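Local coordinates for antibiotic resistance protein (Deinococcus radiodurans, PDB 2VLI), which probably confers resistance to tunicamycin as a phosphotransferase of the P-loop NTPase class, perhaps by phosphorylating the drug, at residues S52-P55 with Q56-P59; L69-A72 with S73-A77; D88-R91 with H92-M96. All blocks are in the same frame, centred on the assembly; numbering follows the deposited sequence.

Overall arrangement
Read from the N terminus, the three contacts lie in series: each joins neighbouring residues of one unbroken run, and none nests in or crosses another. Contact 1 (52-59) winds the end of the loop after helix 38-46 into tight turns just before helix 61-75. Contact 2 (69-77) is the far end of that helix, from which the chain runs on to strand 80-84 of the parallel sheet. Contact 3 (88-96) begins helix 89-101, beyond that strand. Contacts 1 and 3 touch through R91, whose guanidinium group reaches Q56 and E57. Contact 2 stands apart from both, its nearest atoms about 12 Å from contact 1 and about 7 Å from contact 3.

Contact 1 of 3, residues S52-P55 with Q56-P59; sequences SGDP and QEHP
D54 uses both its side chain and its backbone to bend the chain back on Q56 and E57. Its CG stands anti to the backbone N (chi1 -172°), which carries the carboxylate forward along the chain, and OD1 accepts a hydrogen bond from Q56 N at 3.1 Å. The donor arrives from above the carboxylate plane rather than within it. The carbonyl of the same residue closes the next bond: D54 O lies 2.9 Å from E57 N. Alongside, the aliphatic parts of the two acids press together, D54 CB standing 3.3 Å from E57 CG. Their carboxylates are turned steeply against each other, with D54 OD2 only 3.6 Å from E57 OE2. Such a pairing of like charges should be unfavourable by itself, but the guanidinium group of R91 lies nearby and forms a long, weak ion pair with E57, which may ease it. P55 follows, its ring fixing a backbone angle suited to the turn, and its carbonyl repeats the pattern: P55 O receives H58 N at 2.9 Å. H58 CB packs on that same oxygen, while the imidazole leads away, ND1 capping the backbone N of M60 and NE2 bonding to T48. P55 itself rests on Q42 of helix 38-46. The bond from Q56 N to D54 OD1 is an Asx turn, and it opens the 3-10 turns closed by D54 O with E57 N and by P55 O with H58 N, just before helix 61-75.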
ATOM      1  N   SER A  52       9.548 -20.652   0.237  1.00 36.65           N
ATOM      2  CA  SER A  52      10.441 -19.671  -0.378  1.00 37.32           C
ATOM      3  C   SER A  52       9.826 -18.286  -0.238  1.00 36.40           C
ATOM      4  O   SER A  52       8.660 -18.110   0.135  1.00 35.58           O
ATOM      5  CB  SER A  52      10.732 -20.011  -1.848  1.00 37.36           C
ATOM      6  OG  SER A  52       9.528 -20.269  -2.549  1.00 38.65           O
ATOM      7  N   GLY A  53      10.655 -17.298  -0.498  1.00 36.60           N
ATOM      8  CA  GLY A  53      10.215 -15.912  -0.434  1.00 36.23           C
ATOM      9  C   GLY A  53      10.471 -15.299   0.917  1.00 35.53           C
ATOM     10  O   GLY A  53      11.224 -15.825   1.714  1.00 35.57           O
ATOM     11  N   ASP A  54       9.841 -14.155   1.144  1.00 34.74           N
ATOM     12  CA  ASP A  54      10.013 -13.374   2.345  1.00 33.90           C
ATOM     13  C   ASP A  54       9.442 -14.167   3.530  1.00 32.65           C
ATOM     14  O   ASP A  54       8.272 -14.489   3.537  1.00 30.70           O
ATOM     15  CB  ASP A  54       9.246 -12.069   2.150  1.00 34.44           C
ATOM     16  CG  ASP A  54       9.479 -11.036   3.239  1.00 37.29           C
ATOM     17  OD1 ASP A  54      10.191 -11.272   4.254  1.00 41.32           O
ATOM     18  OD2 ASP A  54       8.921  -9.934   3.036  1.00 41.38           O
ATOM     19  N   PRO A  55      10.277 -14.473   4.524  1.00 32.61           N
ATOM     20  CA  PRO A  55       9.806 -15.107   5.764  1.00 32.71           C
ATOM     21  C   PRO A  55       8.660 -14.350   6.410  1.00 32.76           C
ATOM     22  O   PRO A  55       7.753 -14.977   6.916  1.00 31.77           O
ATOM     23  CB  PRO A  55      11.047 -15.078   6.658  1.00 32.42           C
ATOM     24  CG  PRO A  55      12.156 -15.157   5.738  1.00 33.10           C
ATOM     25  CD  PRO A  55      11.739 -14.291   4.557  1.00 32.65           C
ATOM     26  N   GLN A  56       8.670 -13.013   6.330  1.00 32.64           N
ATOM     27  CA  GLN A  56       7.603 -12.215   6.925  1.00 33.07           C
ATOM     28  C   GLN A  56       6.319 -12.248   6.141  1.00 32.51           C
ATOM     29  O   GLN A  56       5.342 -11.634   6.548  1.00 34.32           O
ATOM     30  CB  GLN A  56       8.033 -10.767   7.132  1.00 34.06           C
ATOM     31  CG  GLN A  56       9.323 -10.641   7.877  1.00 37.07           C
ATOM     32  CD  GLN A  56       9.534  -9.246   8.429  1.00 42.52           C
ATOM     33  OE1 GLN A  56       9.082  -8.246   7.832  1.00 42.76           O
ATOM     34  NE2 GLN A  56      10.204  -9.168   9.593  1.00 44.15           N
ATOM     35  N   GLU A  57       6.292 -13.015   5.062  1.00 31.75           N
ATOM     36  CA  GLU A  57       5.045 -13.343   4.356  1.00 31.79           C
ATOM     37  C   GLU A  57       4.494 -14.717   4.713  1.00 30.65           C
ATOM     38  O   GLU A  57       3.462 -15.125   4.179  1.00 31.42           O
ATOM     39  CB  GLU A  57       5.270 -13.295   2.844  1.00 32.79           C
ATOM     40  CG  GLU A  57       5.977 -12.030   2.366  1.00 35.49           C
ATOM     41  CD  GLU A  57       5.057 -10.862   2.082  1.00 41.87           C
ATOM     42  OE1 GLU A  57       3.819 -11.009   2.268  1.00 45.49           O
ATOM     43  OE2 GLU A  57       5.589  -9.782   1.676  1.00 44.45           O
ATOM     44  N   HIS A  58       5.172 -15.436   5.611  1.00 28.88           N
ATOM     45  CA  HIS A  58       4.685 -16.738   6.065  1.00 27.03           C
ATOM     46  C   HIS A  58       3.360 -16.494   6.767  1.00 25.95           C
ATOM     47  O   HIS A  58       3.269 -15.616   7.613  1.00 25.70           O
ATOM     48  CB  HIS A  58       5.692 -17.368   7.013  1.00 26.79           C
ATOM     49  CG  HIS A  58       5.371 -18.785   7.395  1.00 25.97           C
ATOM     50  ND1 HIS A  58       4.244 -19.136   8.109  1.00 26.02           N
ATOM     51  CD2 HIS A  58       6.026 -19.941   7.134  1.00 26.51           C
ATOM     52  CE1 HIS A  58       4.236 -20.445   8.296  1.00 25.75           C
ATOM     53  NE2 HIS A  58       5.315 -20.954   7.725  1.00 24.74           N
ATOM     54  N   PRO A  59       2.317 -17.240   6.421  1.00 25.59           N
ATOM     55  CA  PRO A  59       1.031 -17.081   7.068  1.00 25.34           C
ATOM     56  C   PRO A  59       0.970 -17.144   8.595  1.00 24.93           C
ATOM     57  O   PRO A  59       0.067 -16.611   9.184  1.00 25.07           O
ATOM     58  CB  PRO A  59       0.226 -18.233   6.475  1.00 25.99           C
ATOM     59  CG  PRO A  59       0.810 -18.436   5.132  1.00 25.65           C
ATOM     60  CD  PRO A  59       2.257 -18.241   5.335  1.00 26.06           C
TER

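Contact 2 of 3, residues L69-A72 with S73-A77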
ATOM      1  N   LEU A  69       5.455 -11.723  21.302  1.00 18.13           N
ATOM      2  CA  LEU A  69       5.493 -10.343  21.764  1.00 18.58           C
ATOM      3  C   LEU A  69       4.667 -10.140  23.028  1.00 18.86           C
ATOM      4  O   LEU A  69       5.115  -9.491  23.968  1.00 19.20           O
ATOM      5  CB  LEU A  69       4.993  -9.385  20.669  1.00 18.25           C
ATOM      6  CG  LEU A  69       5.140  -7.889  20.939  1.00 20.37           C
ATOM      7  CD1 LEU A  69       6.600  -7.558  21.290  1.00 19.90           C
ATOM      8  CD2 LEU A  69       4.648  -7.081  19.729  1.00 24.06           C
ATOM      9  N   GLN A  70       3.474 -10.697  23.045  1.00 19.73           N
ATOM     10  CA  GLN A  70       2.629 -10.642  24.230  1.00 21.95           C
ATOM     11  C   GLN A  70       3.337 -11.251  25.449  1.00 22.07           C
ATOM     12  O   GLN A  70       3.386 -10.641  26.499  1.00 22.78           O
ATOM     13  CB  GLN A  70       1.348 -11.377  23.943  1.00 22.57           C
ATOM     14  CG  GLN A  70       0.274 -11.306  25.006  1.00 27.05           C
ATOM     15  CD  GLN A  70      -0.970 -12.039  24.533  1.00 31.41           C
ATOM     16  OE1 GLN A  70      -0.882 -12.992  23.754  1.00 36.77           O
ATOM     17  NE2 GLN A  70      -2.123 -11.592  24.970  1.00 32.75           N
ATOM     18  N   TYR A  71       3.942 -12.427  25.287  1.00 21.36           N
ATOM     19  CA  TYR A  71       4.686 -13.018  26.378  1.00 20.91           C
ATOM     20  C   TYR A  71       5.866 -12.128  26.732  1.00 20.65           C
ATOM     21  O   TYR A  71       6.095 -11.854  27.901  1.00 21.37           O
ATOM     22  CB  TYR A  71       5.121 -14.477  26.056  1.00 20.08           C
ATOM     23  CG  TYR A  71       5.831 -15.121  27.228  1.00 22.03           C
ATOM     24  CD1 TYR A  71       5.109 -15.692  28.286  1.00 20.62           C
ATOM     25  CD2 TYR A  71       7.199 -15.095  27.319  1.00 22.63           C
ATOM     26  CE1 TYR A  71       5.761 -16.249  29.374  1.00 23.46           C
ATOM     27  CE2 TYR A  71       7.871 -15.632  28.419  1.00 23.10           C
ATOM     28  CZ  TYR A  71       7.165 -16.204  29.440  1.00 23.48           C
ATOM     29  OH  TYR A  71       7.843 -16.728  30.535  1.00 26.05           O
ATOM     30  N   ALA A  72       6.627 -11.656  25.732  1.00 21.79           N
ATOM     31  CA  ALA A  72       7.759 -10.757  25.993  1.00 22.56           C
ATOM     32  C   ALA A  72       7.343  -9.528  26.823  1.00 24.33           C
ATOM     33  O   ALA A  72       8.070  -9.095  27.731  1.00 25.39           O
ATOM     34  CB  ALA A  72       8.471 -10.317  24.674  1.00 21.59           C
ATOM     35  N   SER A  73       6.166  -8.996  26.509  1.00 26.18           N
ATOM     36  CA  SER A  73       5.582  -7.852  27.206  1.00 28.56           C
ATOM     37  C   SER A  73       5.444  -8.096  28.711  1.00 29.74           C
ATOM     38  O   SER A  73       5.728  -7.223  29.506  1.00 29.24           O
ATOM     39  CB  SER A  73       4.194  -7.532  26.607  1.00 28.11           C
ATOM     40  OG  SER A  73       3.682  -6.343  27.149  1.00 30.86           O
ATOM     41  N   ARG A  74       4.983  -9.279  29.086  1.00 31.96           N
ATOM     42  CA  ARG A  74       4.798  -9.636  30.500  1.00 34.54           C
ATOM     43  C   ARG A  74       6.164  -9.795  31.230  1.00 34.30           C
ATOM     44  O   ARG A  74       6.270  -9.581  32.423  1.00 34.37           O
ATOM     45  CB  ARG A  74       3.990 -10.933  30.620  1.00 35.50           C
ATOM     46  CG  ARG A  74       2.456 -10.783  30.654  1.00 41.32           C
ATOM     47  CD  ARG A  74       1.771 -10.758  29.262  1.00 48.62           C
ATOM     48  NE  ARG A  74       0.325 -11.061  29.319  1.00 53.03           N
ATOM     49  CZ  ARG A  74      -0.614 -10.260  29.846  1.00 58.05           C
ATOM     50  NH1 ARG A  74      -0.293  -9.072  30.382  1.00 59.58           N
ATOM     51  NH2 ARG A  74      -1.895 -10.644  29.842  1.00 58.21           N
ATOM     52  N   GLU A  75       7.200 -10.152  30.495  1.00 34.24           N
ATOM     53  CA  GLU A  75       8.503 -10.405  31.085  1.00 34.89           C
ATOM     54  C   GLU A  75       9.463  -9.209  31.062  1.00 35.63           C
ATOM     55  O   GLU A  75      10.527  -9.258  31.679  1.00 36.55           O
ATOM     56  CB  GLU A  75       9.159 -11.572  30.351  1.00 34.70           C
ATOM     57  CG  GLU A  75       8.347 -12.860  30.412  1.00 35.71           C
ATOM     58  CD  GLU A  75       8.301 -13.516  31.794  1.00 39.42           C
ATOM     59  OE1 GLU A  75       9.392 -13.837  32.324  1.00 38.83           O
ATOM     60  OE2 GLU A  75       7.178 -13.726  32.340  1.00 40.23           O
ATOM     61  N   ALA A  76       9.118  -8.162  30.323  1.00 35.51           N
ATOM     62  CA  ALA A  76      10.030  -7.055  30.080  1.00 35.58           C
ATOM     63  C   ALA A  76      10.179  -6.209  31.351  1.00 35.85           C
ATOM     64  O   ALA A  76       9.188  -5.925  32.019  1.00 36.15           O
ATOM     65  CB  ALA A  76       9.514  -6.190  28.916  1.00 35.26           C
ATOM     66  N   ALA A  77      11.418  -5.860  31.682  1.00 36.46           N
ATOM     67  CA  ALA A  77      11.714  -4.972  32.817  1.00 37.46           C
ATOM     68  C   ALA A  77      11.386  -3.553  32.353  1.00 37.44           C
ATOM     69  O   ALA A  77      10.536  -2.870  32.921  1.00 38.26           O
ATOM     70  CB  ALA A  77      13.221  -5.090  33.234  1.00 37.43           C
TER
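The closing turns of helix 61-75 bring Y71 beside E75, one turn further on, and the R74 chain against the carbonyl of Q70. Y71 sends its ring toward the C-terminal end of the helix because CG lies anti to the backbone N (chi1 -177°). E75 folds back to meet it, its chain bent at chi2, so that E75 CG comes obliquely to 3.4 Å from Y71 CE2. The carboxylate then lies above the hydroxyl end of the phenol, parallel to it within 6°, with E75 CD 3.5 Å from Y71 OH. The acid thus overlaps the hydroxyl rather than the centre of the ring, on an exposed flank of the helix. R74 bends early too (chi2 87°), which lays its chain back over the preceding turn; R74 CD sits 3.2 Å from Q70 O, with the guanidinium carried past at a slant.

The backbone records the helix running out. S73 N donates to L69 O at 2.8 Å in a regular helical bond, but further along the donors become shared. R74 N makes only weak bonds, to Q70 O and Y71 O. E75 N reaches Y71 O at 3.3 Å and, weakly, A72 O. Such forked bonding is what a helix shows as it tightens at its end, and A76 is the first residue to leave helical angles.

The other flank faces inward: L69 is buried against W9, L80 and V82, A72 meets F35 and L80, and S73 touches I7 and L104. A polar outer flank over a sheet-facing inner one is typical of a connecting helix in a P-loop NTPase fold; this is one of two helices, with 38-46, in the link between the neighbouring parallel strands 33-34 and 80-84.

Contact 3 of 3, residues D88-R91 with H92-M96; sequences DTAR and HRRLM
R91 and L95 mark the tight side of this helix start: L95 N bonds to R91 O at 3.0 Å and almost straight (172°), and the leucine side chain leans over the same carbonyl before packing on W9, I62, M65 and I86. H92 N reaches D88 O at 2.9 Å, R93 N reaches T89 O, and R94 N reaches A90 O, continuing the regular i to i+4 series. D88 occupies the N-cap position, its OD1 accepting from R91 N, although the placing of that oxygen is doubtful. H92 turns its imidazole inward, with CG of selenomethionine M96 over one face and F147 beside it. Buried T89 bonds through OG1 to E141 and Q146 and, weakly, to E141 of the second subunit.

The outer side is looser. R94, bent at chi3 (-78°), lays one guanidinium face above A90 O and R91 N without bonding to them, and R94 NH2 merely packs 3.4 Å from R91 CG. It is largely exposed, though it also touches I62. The R93 side chain reaches away to the subunit interface. Backbone bonds thus build the helix, L95 packs it on the sheet and on helix 61-75, and a salt bridge from R93 NE to D137 of the second subunit links it to the dimer partner.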
ATOM      1  N   ASP A  88       3.137  -3.183   3.247  1.00 32.64           N
ATOM      2  CA  ASP A  88       1.817  -3.702   2.884  1.00 32.11           C
ATOM      3  C   ASP A  88       0.822  -3.116   3.865  1.00 30.73           C
ATOM      4  O   ASP A  88       0.947  -3.305   5.064  1.00 29.86           O
ATOM      5  CB  ASP A  88       1.813  -5.272   2.951  1.00 31.84           C
ATOM      6  CG  ASP A  88       0.512  -5.928   2.400  1.00 36.11           C
ATOM      7  OD1 ASP A  88      -0.530  -6.028   3.110  1.00 42.09           O
ATOM      8  OD2 ASP A  88       0.514  -6.408   1.232  1.00 45.24           O
ATOM      9  N   THR A  89      -0.154  -2.380   3.341  1.00 28.18           N
ATOM     10  CA  THR A  89      -1.202  -1.827   4.135  1.00 26.07           C
ATOM     11  C   THR A  89      -2.011  -2.959   4.784  1.00 25.26           C
ATOM     12  O   THR A  89      -2.410  -2.885   5.927  1.00 23.50           O
ATOM     13  CB  THR A  89      -2.119  -0.954   3.259  1.00 26.82           C
ATOM     14  OG1 THR A  89      -1.414   0.243   2.908  1.00 23.56           O
ATOM     15  CG2 THR A  89      -3.414  -0.665   3.985  1.00 23.86           C
ATOM     16  N   ALA A  90      -2.247  -4.026   4.042  1.00 26.33           N
ATOM     17  CA  ALA A  90      -2.999  -5.155   4.568  1.00 25.95           C
ATOM     18  C   ALA A  90      -2.227  -5.872   5.727  1.00 24.05           C
ATOM     19  O   ALA A  90      -2.816  -6.162   6.763  1.00 25.19           O
ATOM     20  CB  ALA A  90      -3.356  -6.153   3.431  1.00 27.22           C
ATOM     21  N   ARG A  91      -0.940  -6.126   5.557  1.00 24.44           N
ATOM     22  CA  ARG A  91      -0.126  -6.716   6.652  1.00 24.89           C
ATOM     23  C   ARG A  91      -0.062  -5.747   7.851  1.00 23.10           C
ATOM     24  O   ARG A  91      -0.180  -6.173   8.978  1.00 22.65           O
ATOM     25  CB  ARG A  91       1.299  -7.105   6.229  1.00 25.16           C
ATOM     26  CG  ARG A  91       1.451  -8.544   5.615  1.00 30.20           C
ATOM     27  CD  ARG A  91       2.928  -9.008   5.441  1.00 29.98           C
ATOM     28  NE  ARG A  91       3.655  -7.984   4.708  1.00 38.68           N
ATOM     29  CZ  ARG A  91       4.972  -7.699   4.744  1.00 39.15           C
ATOM     30  NH1 ARG A  91       5.856  -8.381   5.468  1.00 39.28           N
ATOM     31  NH2 ARG A  91       5.400  -6.663   4.025  1.00 41.48           N
ATOM     32  N   HIS A  92       0.082  -4.442   7.592  1.00 21.74           N
ATOM     33  CA  HIS A  92       0.063  -3.444   8.671  1.00 21.11           C
ATOM     34  C   HIS A  92      -1.238  -3.521   9.478  1.00 21.12           C
ATOM     35  O   HIS A  92      -1.223  -3.497  10.703  1.00 19.67           O
ATOM     36  CB  HIS A  92       0.276  -2.020   8.107  1.00 20.76           C
ATOM     37  CG  HIS A  92       0.268  -0.948   9.151  1.00 21.72           C
ATOM     38  ND1 HIS A  92       1.324  -0.750  10.029  1.00 22.03           N
ATOM     39  CD2 HIS A  92      -0.680  -0.037   9.483  1.00 21.47           C
ATOM     40  CE1 HIS A  92       1.016   0.245  10.854  1.00 20.20           C
ATOM     41  NE2 HIS A  92      -0.189   0.699  10.540  1.00 22.43           N
ATOM     42  N   ARG A  93      -2.376  -3.613   8.792  1.00 21.62           N
ATOM     43  CA  ARG A  93      -3.632  -3.633   9.506  1.00 23.23           C
ATOM     44  C   ARG A  93      -3.748  -4.883  10.350  1.00 22.79           C
ATOM     45  O   ARG A  93      -4.243  -4.846  11.445  1.00 24.23           O
ATOM     46  CB  ARG A  93      -4.841  -3.504   8.556  1.00 24.24           C
ATOM     47  CG  ARG A  93      -6.196  -3.596   9.289  1.00 28.86           C
ATOM     48  CD  ARG A  93      -6.308  -2.827  10.646  1.00 35.84           C
ATOM     49  NE  ARG A  93      -6.440  -1.365  10.545  1.00 41.33           N
ATOM     50  CZ  ARG A  93      -7.591  -0.693  10.588  1.00 41.70           C
ATOM     51  NH1 ARG A  93      -8.747  -1.347  10.704  1.00 45.22           N
ATOM     52  NH2 ARG A  93      -7.582   0.643  10.513  1.00 42.32           N
ATOM     53  N   ARG A  94      -3.303  -5.993   9.784  1.00 24.94           N
ATOM     54  CA  ARG A  94      -3.361  -7.323  10.406  1.00 25.13           C
ATOM     55  C   ARG A  94      -2.592  -7.302  11.724  1.00 23.10           C
ATOM     56  O   ARG A  94      -3.092  -7.754  12.758  1.00 23.20           O
ATOM     57  CB  ARG A  94      -2.794  -8.381   9.451  1.00 25.34           C
ATOM     58  CG  ARG A  94      -3.823  -8.906   8.396  1.00 30.97           C
ATOM     59  CD  ARG A  94      -3.484 -10.352   7.882  1.00 36.59           C
ATOM     60  NE  ARG A  94      -2.406 -10.359   6.879  1.00 40.51           N
ATOM     61  CZ  ARG A  94      -2.544  -9.998   5.600  1.00 43.79           C
ATOM     62  NH1 ARG A  94      -3.723  -9.597   5.124  1.00 44.22           N
ATOM     63  NH2 ARG A  94      -1.478 -10.016   4.786  1.00 45.94           N
ATOM     64  N   LEU A  95      -1.388  -6.741  11.648  1.00 21.26           N
ATOM     65  CA  LEU A  95      -0.566  -6.488  12.798  1.00 20.08           C
ATOM     66  C   LEU A  95      -1.216  -5.580  13.816  1.00 19.66           C
ATOM     67  O   LEU A  95      -1.225  -5.884  14.979  1.00 18.33           O
ATOM     68  CB  LEU A  95       0.795  -5.928  12.348  1.00 18.91           C
ATOM     69  CG  LEU A  95       1.830  -6.868  11.718  1.00 20.31           C
ATOM     70  CD1 LEU A  95       2.926  -6.079  10.947  1.00 18.39           C
ATOM     71  CD2 LEU A  95       2.524  -7.747  12.794  1.00 19.38           C
HETATM   72  N   MSE A  96      -1.808  -4.461  13.366  1.00 21.72           N
HETATM   73  CA  MSE A  96      -2.414  -3.543  14.276  1.00 22.06           C
HETATM   74  C   MSE A  96      -3.616  -4.199  14.950  1.00 23.08           C
HETATM   75  O   MSE A  96      -3.755  -4.082  16.132  1.00 22.97           O
HETATM   76  CB  MSE A  96      -2.791  -2.193  13.583  1.00 23.31           C
HETATM   77  CG  MSE A  96      -1.640  -1.265  13.189  1.00 21.27           C
HETATM   78 SE   MSE A  96      -0.260  -0.780  14.515  1.00 26.78          SE
HETATM   79  CE  MSE A  96       1.124  -2.110  13.985  1.00 20.64           C
TER